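Local coordinates for membrane-fusion protein (Streptococcus pneumoniae, PDB 5XU0) that probably serves as the membrane-fusion component of a MacAB-like efflux pump, assembling with five further copies into a channel, at residues N13-V17 and V142-L146; A65-I69 and A119-R123; L72-R76 and I112-L116; V179-E185 and S237-I243. The protein carries 2 engineered substitutions. All blocks are in the same frame, centred on the assembly; numbering follows the deposited sequence.

The four contacts follow the long axis of an elongated chain. Contact 4 pairs two strands of the closed six-stranded barrel; contact 1, centred about 26 Å from it, lies in the small beta domain that carries the lipoyl-like fold of this family; contacts 2 and 3 join helices 49-77 and 109-138 of the hairpin, their centres about 10 Å apart, and the two contacts touch through I69 O and L116 CD2. Contact 3 is some 72 Å, centre to centre, from contact 4. In sequence, contact 1 encloses the whole hairpin, contact 2 encloses contact 3, and contact 4 opens after contact 1 closes. The hairpin is thus an insertion in the lipoyl-like domain, and the barrel stands at the other end.

Contact 1 (N13-V17 and V142-L146)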
loop_
_atom_site.group_PDB
_atom_site.type_symbol
_atom_site.label_atom_id
_atom_site.label_comp_id
_atom_site.label_asym_id
_atom_site.label_seq_id
_atom_site.Cartn_x
_atom_site.Cartn_y
_atom_site.Cartn_z
ATOM N N ASN B 13 -21.030 5.225 -23.840
ATOM C CA ASN B 13 -21.034 4.155 -22.856
ATOM C C ASN B 13 -19.775 3.314 -23.006
ATOM O O ASN B 13 -19.401 2.941 -24.123
ATOM C CB ASN B 13 -22.281 3.287 -23.016
ATOM C CG ASN B 13 -23.558 4.096 -22.951
ATOM O OD1 ASN B 13 -23.770 4.866 -22.013
ATOM N ND2 ASN B 13 -24.415 3.935 -23.954
ATOM N N GLU B 14 -19.131 3.021 -21.881
ATOM C CA GLU B 14 -17.934 2.197 -21.873
ATOM C C GLU B 14 -17.857 1.468 -20.541
ATOM O O GLU B 14 -18.609 1.754 -19.605
ATOM C CB GLU B 14 -16.675 3.036 -22.109
ATOM C CG GLU B 14 -16.510 4.170 -21.112
ATOM C CD GLU B 14 -15.097 4.709 -21.067
ATOM O OE1 GLU B 14 -14.168 3.978 -21.469
ATOM O OE2 GLU B 14 -14.914 5.863 -20.622
ATOM N N GLN B 15 -16.931 0.518 -20.467
ATOM C CA GLN B 15 -16.743 -0.280 -19.266
ATOM C C GLN B 15 -15.310 -0.779 -19.207
ATOM O O GLN B 15 -14.801 -1.356 -20.178
ATOM C CB GLN B 15 -17.715 -1.464 -19.224
ATOM C CG GLN B 15 -17.658 -2.255 -17.932
ATOM C CD GLN B 15 -18.471 -3.528 -17.989
ATOM O OE1 GLN B 15 -18.266 -4.373 -18.859
ATOM N NE2 GLN B 15 -19.397 -3.678 -17.052
ATOM N N TYR B 16 -14.665 -0.529 -18.071
ATOM C CA TYR B 16 -13.388 -1.125 -17.720
ATOM C C TYR B 16 -13.622 -2.201 -16.671
ATOM O O TYR B 16 -14.368 -1.991 -15.709
ATOM C CB TYR B 16 -12.414 -0.086 -17.155
ATOM C CG TYR B 16 -12.071 1.070 -18.067
ATOM C CD1 TYR B 16 -10.968 1.010 -18.908
ATOM C CD2 TYR B 16 -12.830 2.236 -18.062
ATOM C CE1 TYR B 16 -10.639 2.069 -19.733
ATOM C CE2 TYR B 16 -12.509 3.301 -18.885
ATOM C CZ TYR B 16 -11.412 3.211 -19.718
ATOM O OH TYR B 16 -11.086 4.266 -20.540
ATOM N N VAL B 17 -12.989 -3.352 -16.852
ATOM C CA VAL B 17 -12.909 -4.353 -15.799
ATOM C C VAL B 17 -11.433 -4.500 -15.448
ATOM O O VAL B 17 -10.597 -4.852 -16.298
ATOM C CB VAL B 17 -13.576 -5.691 -16.176
ATOM C CG1 VAL B 17 -14.991 -5.441 -16.691
ATOM C CG2 VAL B 17 -12.773 -6.516 -17.161
ATOM N N VAL B 142 -17.671 -11.721 -14.148
ATOM C CA VAL B 142 -18.038 -10.323 -14.333
ATOM C C VAL B 142 -18.746 -10.174 -15.672
ATOM O O VAL B 142 -18.313 -10.731 -16.689
ATOM C CB VAL B 142 -16.799 -9.414 -14.230
ATOM C CG1 VAL B 142 -17.212 -7.965 -14.084
ATOM C CG2 VAL B 142 -15.957 -9.829 -13.027
ATOM N N LEU B 143 -19.846 -9.426 -15.667
ATOM C CA LEU B 143 -20.719 -9.285 -16.823
ATOM C C LEU B 143 -20.637 -7.874 -17.392
ATOM O O LEU B 143 -20.220 -6.928 -16.718
ATOM C CB LEU B 143 -22.169 -9.614 -16.451
ATOM C CG LEU B 143 -22.378 -10.866 -15.601
ATOM C CD1 LEU B 143 -23.847 -11.022 -15.255
ATOM C CD2 LEU B 143 -21.858 -12.099 -16.324
ATOM N N SER B 144 -21.049 -7.744 -18.651
ATOM C CA SER B 144 -20.965 -6.471 -19.353
ATOM C C SER B 144 -22.165 -5.602 -19.008
ATOM O O SER B 144 -23.274 -6.098 -18.820
ATOM C CB SER B 144 -20.897 -6.693 -20.864
ATOM O OG SER B 144 -21.325 -5.540 -21.570
ATOM N N THR B 145 -21.938 -4.296 -18.922
ATOM C CA THR B 145 -22.980 -3.353 -18.545
ATOM C C THR B 145 -23.658 -2.703 -19.743
ATOM O O THR B 145 -24.493 -1.813 -19.556
ATOM C CB THR B 145 -22.417 -2.272 -17.625
ATOM O OG1 THR B 145 -21.096 -1.923 -18.038
ATOM C CG2 THR B 145 -22.382 -2.761 -16.188
ATOM N N LEU B 146 -23.357 -3.149 -20.958
ATOM C CA LEU B 146 -23.865 -2.442 -22.126
ATOM C C LEU B 146 -23.631 -3.274 -23.377
ATOM O O LEU B 146 -22.756 -4.144 -23.417
ATOM C CB LEU B 146 -23.192 -1.076 -22.283
ATOM C CG LEU B 146 -21.674 -1.146 -22.476
ATOM C CD1 LEU B 146 -21.196 -0.139 -23.518
ATOM C CD2 LEU B 146 -20.950 -0.928 -21.157
#
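V142, in the middle of strand 141-143, an outermost strand of the three-stranded sheet, has its CG1 4.3 Å from V17 CG1, a loose apolar contact between the two halves of the lipoyl-like beta domain. The segments run nearly antiparallel, 170° apart end to end, but even the CA atoms of Q15 and T145 are 7.0 Å apart, so side chains rather than a backbone ladder bridge them. The CA-to-CB bond of L143 points away, and its carbonyl meets Q15: Q15 NE2 donates a weak hydrogen bond to L143 O at 3.4 Å. At S144 the chain leaves the strand. S144 OG accepts from L146 N at 3.2 Å, forming an ST turn, while S144 CA lies 3.5 Å from Q15 OE1. T145 brings its OG1 within 2.6 Å of Q15 NE2, although the angle is too poor for a hydrogen bond. L146 directs its side chain toward 13-17: its CD1 is 3.6 Å from N13 CB and its CD2 is 3.8 Å from Q15 CB. I171 of strand 167-172, the sheet neighbour of 14-18, packs against both Q15 and L146, and Q15 also packs on N156 of a second subunit. With one weak hydrogen bond, one close but badly angled polar approach and otherwise mainly apolar packing, the chemistry implies that extended Q15 spans a gap that no main-chain hydrogen bond crosses.

Contact 2 (A65-I69 and A119-R123)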
loop_
_atom_site.group_PDB
_atom_site.type_symbol
_atom_site.label_atom_id
_atom_site.label_comp_id
_atom_site.label_asym_id
_atom_site.label_seq_id
_atom_site.Cartn_x
_atom_site.Cartn_y
_atom_site.Cartn_z
ATOM N N ALA B 65 -28.183 -28.447 10.276
ATOM C CA ALA B 65 -29.072 -27.637 11.104
ATOM C C ALA B 65 -30.488 -28.203 11.111
ATOM O O ALA B 65 -31.109 -28.326 12.176
ATOM C CB ALA B 65 -29.073 -26.190 10.610
ATOM N N ASP B 66 -31.009 -28.555 9.933
ATOM C CA ASP B 66 -32.333 -29.165 9.855
ATOM C C ASP B 66 -32.381 -30.464 10.648
ATOM O O ASP B 66 -33.322 -30.703 11.417
ATOM C CB ASP B 66 -32.707 -29.415 8.395
ATOM C CG ASP B 66 -33.070 -28.141 7.660
ATOM O OD1 ASP B 66 -33.473 -27.161 8.322
ATOM O OD2 ASP B 66 -32.951 -28.123 6.416
ATOM N N ARG B 67 -31.369 -31.320 10.470
ATOM C CA ARG B 67 -31.279 -32.544 11.260
ATOM C C ARG B 67 -31.348 -32.246 12.751
ATOM O O ARG B 67 -32.015 -32.962 13.506
ATOM C CB ARG B 67 -29.985 -33.293 10.940
ATOM C CG ARG B 67 -29.945 -33.959 9.582
ATOM C CD ARG B 67 -28.834 -34.993 9.535
ATOM N NE ARG B 67 -27.562 -34.439 9.990
ATOM C CZ ARG B 67 -26.504 -34.256 9.207
ATOM N NH1 ARG B 67 -26.562 -34.586 7.924
ATOM N NH2 ARG B 67 -25.386 -33.744 9.707
ATOM N N HIS B 68 -30.669 -31.186 13.194
ATOM C CA HIS B 68 -30.658 -30.861 14.616
ATOM C C HIS B 68 -32.038 -30.431 15.097
ATOM O O HIS B 68 -32.519 -30.909 16.131
ATOM C CB HIS B 68 -29.619 -29.778 14.900
ATOM C CG HIS B 68 -28.207 -30.250 14.753
ATOM N ND1 HIS B 68 -27.119 -29.449 15.026
ATOM C CD2 HIS B 68 -27.705 -31.445 14.361
ATOM C CE1 HIS B 68 -26.009 -30.131 14.809
ATOM N NE2 HIS B 68 -26.337 -31.345 14.404
ATOM N N ILE B 69 -32.694 -29.532 14.358
ATOM C CA ILE B 69 -34.039 -29.111 14.749
ATOM C C ILE B 69 -34.979 -30.312 14.803
ATOM O O ILE B 69 -35.824 -30.420 15.703
ATOM C CB ILE B 69 -34.558 -28.016 13.797
ATOM C CG1 ILE B 69 -33.827 -26.694 14.057
ATOM C CG2 ILE B 69 -36.066 -27.835 13.945
ATOM C CD1 ILE B 69 -34.529 -25.476 13.489
ATOM N N ALA B 119 -31.100 -23.620 17.967
ATOM C CA ALA B 119 -30.928 -24.282 16.681
ATOM C C ALA B 119 -31.601 -23.536 15.540
ATOM O O ALA B 119 -31.159 -23.664 14.392
ATOM C CB ALA B 119 -31.470 -25.716 16.737
ATOM N N ARG B 120 -32.658 -22.770 15.823
ATOM C CA ARG B 120 -33.197 -21.872 14.806
ATOM C C ARG B 120 -32.201 -20.767 14.476
ATOM O O ARG B 120 -32.068 -20.363 13.314
ATOM C CB ARG B 120 -34.525 -21.278 15.271
ATOM C CG ARG B 120 -35.535 -22.300 15.758
ATOM C CD ARG B 120 -36.862 -21.636 16.085
ATOM N NE ARG B 120 -37.446 -22.168 17.314
ATOM C CZ ARG B 120 -37.846 -21.415 18.334
ATOM N NH1 ARG B 120 -37.728 -20.095 18.271
ATOM N NH2 ARG B 120 -38.363 -21.981 19.413
ATOM N N ASP B 121 -31.492 -20.265 15.488
ATOM C CA ASP B 121 -30.414 -19.318 15.234
ATOM C C ASP B 121 -29.333 -19.948 14.366
ATOM O O ASP B 121 -28.857 -19.336 13.401
ATOM C CB ASP B 121 -29.825 -18.828 16.558
ATOM C CG ASP B 121 -30.673 -17.756 17.211
ATOM O OD1 ASP B 121 -31.759 -17.444 16.676
ATOM O OD2 ASP B 121 -30.250 -17.223 18.258
ATOM N N ALA B 122 -28.941 -21.183 14.692
ATOM C CA ALA B 122 -27.927 -21.876 13.903
ATOM C C ALA B 122 -28.373 -22.055 12.457
ATOM O O ALA B 122 -27.570 -21.898 11.529
ATOM C CB ALA B 122 -27.605 -23.227 14.539
ATOM N N ARG B 123 -29.651 -22.378 12.242
ATOM C CA ARG B 123 -30.135 -22.534 10.873
ATOM C C ARG B 123 -30.200 -21.196 10.143
ATOM O O ARG B 123 -29.996 -21.148 8.924
ATOM C CB ARG B 123 -31.502 -23.231 10.860
ATOM C CG ARG B 123 -32.696 -22.310 11.058
ATOM C CD ARG B 123 -33.926 -22.806 10.319
ATOM N NE ARG B 123 -33.601 -23.334 8.999
ATOM C CZ ARG B 123 -33.398 -22.581 7.921
ATOM N NH1 ARG B 123 -33.483 -21.259 8.005
ATOM N NH2 ARG B 123 -33.110 -23.150 6.758
#
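Two helical turns pack antiparallel, their axes 9.2 Å apart at closest approach and their N-to-C directions 164° apart, with a signed crossing angle of -164°. This is a section of the alpha-helical hairpin of the membrane-fusion protein, formed by helices 49-77 and 109-138. The helical backbone is marked by I69 N to A65 O at 3.0 Å in one segment and R123 N to A119 O at 2.9 Å in the other. The register places A65 opposite R123, with CA atoms 5.2 Å apart, and I69 opposite A119 at 6.1 Å between CA atoms. Small side chains permit this approach: A65 CB touches R123 CA and R123 CB, each at 3.8 Å, and A119 CB receives I69 CG1 at 3.7 Å. I69, with chi1 m and chi2 t, reaches along the other helix, so that its CD1 also lies 4.0 Å from R120 CG and 4.2 Å from R123 CD. Beyond this apolar seam, R67 forms salt bridges with D118 and D121 of a third subunit and H68 a hydrogen bond with D118 of that same chain, so the hairpin also packs side by side with its neighbours in the assembly. Within the pair, a charged contact borders the seam: D66 OD1 lies near the plane of the R123 guanidinium, at its edge, in a long salt bridge of 3.9 Å to R123 NE.

Contact 3 (L72-R76 and I112-L116); sequences LNQAR and IDAQL
R76 NE donates a hydrogen bond to D113 OD1 at 3.0 Å, with an N-H...O angle of 139°, as part of a salt bridge. The carboxylate oxygen sits near the guanidinium plane, at its edge. R76 extends with chi1, chi2 and chi3 all t, and D113, with chi1 near -95°, brings its end across to meet it. Both segments are helical and run antiparallel, 164° between N-to-C directions, with a signed crossing angle of -164° and 10.0 Å between axes at closest approach. The nearest CA atoms are those of R76 and I112, 6.0 Å apart. In 112-116 a regular bond joins L116 N to I112 O at 2.9 Å; in 72-76 the turn tightens, R76 N bonding to N73 O at 3.0 Å and A75 N weakly to L72 O at 3.4 Å. Next to the ion pair, I112 (m, m) places CG2 3.5 Å from R76 CB and 3.4 Å from L72 O. L72 (m, t) packs its CB 3.5 Å from L116 CD2 and its CD1 3.6 Å from Q115 CB. L116 (m, t) also sends CD1 to N73 OD1 at 3.8 Å. Together the segments bury 373 Å², leaving a largely surface contact. An apolar seam of L72, I112 and L116 bordered by an interhelical salt bridge is consistent with the antiparallel alpha-helical hairpin of membrane-fusion proteins, of which this is the part near the tip.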
loop_
_atom_site.group_PDB
_atom_site.type_symbol
_atom_site.label_atom_id
_atom_site.label_comp_id
_atom_site.label_asym_id
_atom_site.label_seq_id
_atom_site.Cartn_x
_atom_site.Cartn_y
_atom_site.Cartn_z
ATOM N N LEU B 72 -34.121 -32.594 17.886
ATOM C CA LEU B 72 -34.623 -31.932 19.085
ATOM C C LEU B 72 -36.144 -31.965 19.141
ATOM O O LEU B 72 -36.720 -31.989 20.235
ATOM C CB LEU B 72 -34.116 -30.492 19.143
ATOM C CG LEU B 72 -32.604 -30.281 19.242
ATOM C CD1 LEU B 72 -32.302 -28.866 19.692
ATOM C CD2 LEU B 72 -31.975 -31.297 20.180
ATOM N N ASN B 73 -36.812 -31.973 17.984
ATOM C CA ASN B 73 -38.268 -32.085 17.978
ATOM C C ASN B 73 -38.714 -33.467 18.445
ATOM O O ASN B 73 -39.535 -33.586 19.362
ATOM C CB ASN B 73 -38.816 -31.775 16.585
ATOM C CG ASN B 73 -39.046 -30.293 16.367
ATOM O OD1 ASN B 73 -39.012 -29.502 17.312
ATOM N ND2 ASN B 73 -39.292 -29.909 15.120
ATOM N N GLN B 74 -38.180 -34.527 17.829
ATOM C CA GLN B 74 -38.468 -35.883 18.290
ATOM C C GLN B 74 -38.082 -36.086 19.746
ATOM O O GLN B 74 -38.682 -36.928 20.422
ATOM C CB GLN B 74 -37.783 -36.921 17.376
ATOM C CG GLN B 74 -36.232 -36.990 17.345
ATOM C CD GLN B 74 -35.549 -37.472 18.626
ATOM O OE1 GLN B 74 -36.132 -38.203 19.424
ATOM N NE2 GLN B 74 -34.297 -37.051 18.819
ATOM N N ALA B 75 -37.118 -35.318 20.248
ATOM C CA ALA B 75 -36.677 -35.452 21.627
ATOM C C ALA B 75 -37.423 -34.541 22.597
ATOM O O ALA B 75 -37.251 -34.692 23.811
ATOM C CB ALA B 75 -35.169 -35.187 21.731
ATOM N N ARG B 76 -38.244 -33.609 22.106
ATOM C CA ARG B 76 -39.086 -32.834 23.014
ATOM C C ARG B 76 -40.364 -33.586 23.359
ATOM O O ARG B 76 -40.846 -33.511 24.495
ATOM C CB ARG B 76 -39.428 -31.469 22.411
ATOM C CG ARG B 76 -40.241 -30.577 23.344
ATOM C CD ARG B 76 -40.617 -29.257 22.692
ATOM N NE ARG B 76 -41.496 -28.457 23.542
ATOM C CZ ARG B 76 -42.818 -28.594 23.592
ATOM N NH1 ARG B 76 -43.423 -29.503 22.839
ATOM N NH2 ARG B 76 -43.538 -27.821 24.396
ATOM N N ILE B 112 -35.038 -28.451 26.256
ATOM C CA ILE B 112 -35.197 -28.675 24.825
ATOM C C ILE B 112 -35.722 -27.422 24.139
ATOM O O ILE B 112 -35.340 -27.118 23.005
ATOM C CB ILE B 112 -36.109 -29.887 24.569
ATOM C CG1 ILE B 112 -35.563 -31.126 25.279
ATOM C CG2 ILE B 112 -36.221 -30.154 23.079
ATOM C CD1 ILE B 112 -34.090 -31.383 25.018
ATOM N N ASP B 113 -36.611 -26.677 24.803
ATOM C CA ASP B 113 -37.081 -25.417 24.235
ATOM C C ASP B 113 -35.916 -24.459 24.012
ATOM O O ASP B 113 -35.789 -23.847 22.941
ATOM C CB ASP B 113 -38.137 -24.787 25.146
ATOM C CG ASP B 113 -39.556 -25.147 24.733
ATOM O OD1 ASP B 113 -39.729 -26.127 23.978
ATOM O OD2 ASP B 113 -40.498 -24.444 25.161
ATOM N N ALA B 114 -35.040 -24.335 25.012
ATOM C CA ALA B 114 -33.861 -23.487 24.871
ATOM C C ALA B 114 -32.990 -23.945 23.706
ATOM O O ALA B 114 -32.626 -23.145 22.834
ATOM C CB ALA B 114 -33.064 -23.483 26.175
ATOM N N GLN B 115 -32.653 -25.240 23.673
ATOM C CA GLN B 115 -31.843 -25.757 22.572
ATOM C C GLN B 115 -32.504 -25.509 21.219
ATOM O O GLN B 115 -31.810 -25.308 20.217
ATOM C CB GLN B 115 -31.579 -27.251 22.771
ATOM C CG GLN B 115 -30.789 -27.590 24.021
ATOM C CD GLN B 115 -30.448 -29.064 24.104
ATOM O OE1 GLN B 115 -31.018 -29.802 24.909
ATOM N NE2 GLN B 115 -29.514 -29.504 23.268
ATOM N N LEU B 116 -33.839 -25.519 21.175
ATOM C CA LEU B 116 -34.554 -25.216 19.940
ATOM C C LEU B 116 -34.326 -23.772 19.521
ATOM O O LEU B 116 -33.964 -23.494 18.370
ATOM C CB LEU B 116 -36.046 -25.493 20.119
ATOM C CG LEU B 116 -36.498 -26.943 19.963
ATOM C CD1 LEU B 116 -38.014 -27.033 19.975
ATOM C CD2 LEU B 116 -35.937 -27.521 18.680
#

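Contact 4 (V179-E185 and S237-I243); sequences VKGELSE and SKYPYTI
Strands 179-183 and 239-243 are antiparallel neighbours in the closed six-stranded beta-barrel, their axes 4.2 Å apart at closest approach and 146° between directions. V179-I243, G181-Y241 and L183-Y239 are hydrogen-bonded pairs (CA-CA 5.6, 5.5 and 5.0 Å); K180-T242 and E182-P240 are non-hydrogen-bonded (4.2 and 4.1 Å). Bonds run V179 N to I243 O (3.0 Å), I243 N to V179 O (2.9 Å), G181 N to Y241 O (3.0 Å), Y241 N to G181 O (2.9 Å), Y239 N to L183 O (2.9 Å) and, weakly, L183 N to Y239 O (2.8 Å). P240 sits at a non-hydrogen-bonded position of this pair, where no amide is needed; its backbone bonds to S217. K180 bonds through its backbone to T8, and T242 to S214 and Y215, on the flanking strands. V179, L183, Y239, Y241 and I243 share one face: V179 CG2 meets I243 CG1 at 3.2 Å, and Y241 (chi1 p) lays its ring over G181 N, with CD1 3.4 Å from L183 CD2. Y241 OH bonds to S6 O. S184 OG, at an N-cap, accepts from N187 N. Y239 OH and S237 OG bond to Q254 O and G255 O, respectively, of a second subunit. E185 OE2, also paired with S257 OG of that subunit, accepts from S237 N at 2.9 Å.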
loop_
_atom_site.group_PDB
_atom_site.type_symbol
_atom_site.label_atom_id
_atom_site.label_comp_id
_atom_site.label_asym_id
_atom_site.label_seq_id
_atom_site.Cartn_x
_atom_site.Cartn_y
_atom_site.Cartn_z
ATOM N N VAL B 179 -20.090 13.820 -29.374
ATOM C CA VAL B 179 -18.870 14.612 -29.505
ATOM C C VAL B 179 -18.794 15.557 -28.316
ATOM O O VAL B 179 -19.819 16.073 -27.852
ATOM C CB VAL B 179 -18.802 15.396 -30.838
ATOM C CG1 VAL B 179 -18.320 14.524 -31.963
ATOM C CG2 VAL B 179 -20.136 15.924 -31.209
ATOM N N LYS B 180 -17.578 15.776 -27.813
ATOM C CA LYS B 180 -17.408 16.649 -26.659
ATOM C C LYS B 180 -16.254 17.618 -26.860
ATOM O O LYS B 180 -15.387 17.434 -27.720
ATOM C CB LYS B 180 -17.186 15.870 -25.356
ATOM C CG LYS B 180 -17.726 14.451 -25.307
ATOM C CD LYS B 180 -17.427 13.867 -23.938
ATOM C CE LYS B 180 -18.290 12.654 -23.645
ATOM N NZ LYS B 180 -18.006 12.083 -22.306
ATOM N N GLY B 181 -16.262 18.649 -26.025
ATOM C CA GLY B 181 -15.140 19.560 -25.945
ATOM C C GLY B 181 -15.353 20.535 -24.807
ATOM O O GLY B 181 -16.041 20.226 -23.834
ATOM N N GLU B 182 -14.775 21.728 -24.939
ATOM C CA GLU B 182 -14.946 22.773 -23.938
ATOM C C GLU B 182 -15.362 24.082 -24.600
ATOM O O GLU B 182 -15.258 24.259 -25.816
ATOM C CB GLU B 182 -13.668 22.991 -23.117
ATOM C CG GLU B 182 -13.284 21.832 -22.223
ATOM C CD GLU B 182 -11.977 22.088 -21.500
ATOM O OE1 GLU B 182 -11.295 23.077 -21.847
ATOM O OE2 GLU B 182 -11.630 21.308 -20.587
ATOM N N LEU B 183 -15.818 25.008 -23.756
ATOM C CA LEU B 183 -16.388 26.294 -24.136
ATOM C C LEU B 183 -15.743 27.418 -23.342
ATOM O O LEU B 183 -15.452 27.265 -22.149
ATOM C CB LEU B 183 -17.910 26.323 -23.897
ATOM C CG LEU B 183 -18.769 25.208 -24.476
ATOM C CD1 LEU B 183 -20.245 25.522 -24.240
ATOM C CD2 LEU B 183 -18.477 25.063 -25.966
ATOM N N SER B 184 -15.531 28.549 -24.017
ATOM C CA SER B 184 -15.064 29.752 -23.352
ATOM C C SER B 184 -16.112 30.263 -22.367
ATOM O O SER B 184 -17.276 29.849 -22.381
ATOM C CB SER B 184 -14.758 30.845 -24.374
ATOM O OG SER B 184 -15.952 31.342 -24.962
ATOM N N GLU B 185 -15.683 31.184 -21.502
ATOM C CA GLU B 185 -16.644 31.927 -20.694
ATOM C C GLU B 185 -17.625 32.679 -21.585
ATOM O O GLU B 185 -18.803 32.834 -21.237
ATOM C CB GLU B 185 -15.911 32.890 -19.756
ATOM C CG GLU B 185 -14.805 32.239 -18.940
ATOM C CD GLU B 185 -14.157 33.194 -17.952
ATOM O OE1 GLU B 185 -14.757 34.249 -17.656
ATOM O OE2 GLU B 185 -13.045 32.886 -17.469
ATOM N N SER B 237 -11.449 30.583 -18.205
ATOM C CA SER B 237 -11.705 29.206 -17.815
ATOM C C SER B 237 -12.627 28.539 -18.833
ATOM O O SER B 237 -13.366 29.202 -19.564
ATOM C CB SER B 237 -12.309 29.134 -16.409
ATOM O OG SER B 237 -13.535 29.838 -16.334
ATOM N N LYS B 238 -12.572 27.210 -18.873
ATOM C CA LYS B 238 -13.198 26.429 -19.933
ATOM C C LYS B 238 -14.182 25.431 -19.339
ATOM O O LYS B 238 -13.861 24.736 -18.369
ATOM C CB LYS B 238 -12.130 25.711 -20.763
ATOM C CG LYS B 238 -11.184 26.668 -21.487
ATOM C CD LYS B 238 -11.701 27.011 -22.880
ATOM C CE LYS B 238 -11.435 28.467 -23.252
ATOM N NZ LYS B 238 -10.256 29.038 -22.547
ATOM N N TYR B 239 -15.378 25.356 -19.933
ATOM C CA TYR B 239 -16.470 24.538 -19.421
ATOM C C TYR B 239 -16.795 23.416 -20.391
ATOM O O TYR B 239 -17.046 23.689 -21.569
ATOM C CB TYR B 239 -17.719 25.398 -19.197
ATOM C CG TYR B 239 -17.472 26.629 -18.362
ATOM C CD1 TYR B 239 -17.715 26.621 -16.997
ATOM C CD2 TYR B 239 -16.997 27.800 -18.938
ATOM C CE1 TYR B 239 -17.491 27.741 -16.229
ATOM C CE2 TYR B 239 -16.767 28.927 -18.174
ATOM C CZ TYR B 239 -17.018 28.893 -16.822
ATOM O OH TYR B 239 -16.794 30.013 -16.056
ATOM N N PRO B 240 -16.835 22.161 -19.953
ATOM C CA PRO B 240 -17.072 21.063 -20.900
ATOM C C PRO B 240 -18.508 21.022 -21.404
ATOM O O PRO B 240 -19.459 21.292 -20.667
ATOM C CB PRO B 240 -16.739 19.814 -20.075
ATOM C CG PRO B 240 -17.000 20.215 -18.669
ATOM C CD PRO B 240 -16.663 21.679 -18.571
ATOM N N TYR B 241 -18.652 20.685 -22.687
ATOM C CA TYR B 241 -19.940 20.478 -23.338
ATOM C C TYR B 241 -19.914 19.140 -24.062
ATOM O O TYR B 241 -18.854 18.675 -24.515
ATOM C CB TYR B 241 -20.262 21.574 -24.363
ATOM C CG TYR B 241 -19.574 21.315 -25.682
ATOM C CD1 TYR B 241 -18.257 21.679 -25.861
ATOM C CD2 TYR B 241 -20.227 20.688 -26.737
ATOM C CE1 TYR B 241 -17.600 21.441 -27.040
ATOM C CE2 TYR B 241 -19.568 20.436 -27.931
ATOM C CZ TYR B 241 -18.249 20.817 -28.074
ATOM O OH TYR B 241 -17.576 20.588 -29.250
ATOM N N THR B 242 -21.093 18.529 -24.190
ATOM C CA THR B 242 -21.241 17.300 -24.958
ATOM C C THR B 242 -22.534 17.386 -25.758
ATOM O O THR B 242 -23.576 17.794 -25.222
ATOM C CB THR B 242 -21.305 16.030 -24.069
ATOM O OG1 THR B 242 -22.578 15.988 -23.424
ATOM C CG2 THR B 242 -20.273 16.042 -22.965
ATOM N N ILE B 243 -22.467 17.001 -27.036
ATOM C CA ILE B 243 -23.658 16.917 -27.872
ATOM C C ILE B 243 -23.803 15.489 -28.388
ATOM O O ILE B 243 -22.816 14.781 -28.641
ATOM C CB ILE B 243 -23.646 17.922 -29.053
ATOM C CG1 ILE B 243 -22.893 17.353 -30.254
ATOM C CG2 ILE B 243 -23.057 19.259 -28.644
ATOM C CD1 ILE B 243 -22.707 18.326 -31.391
#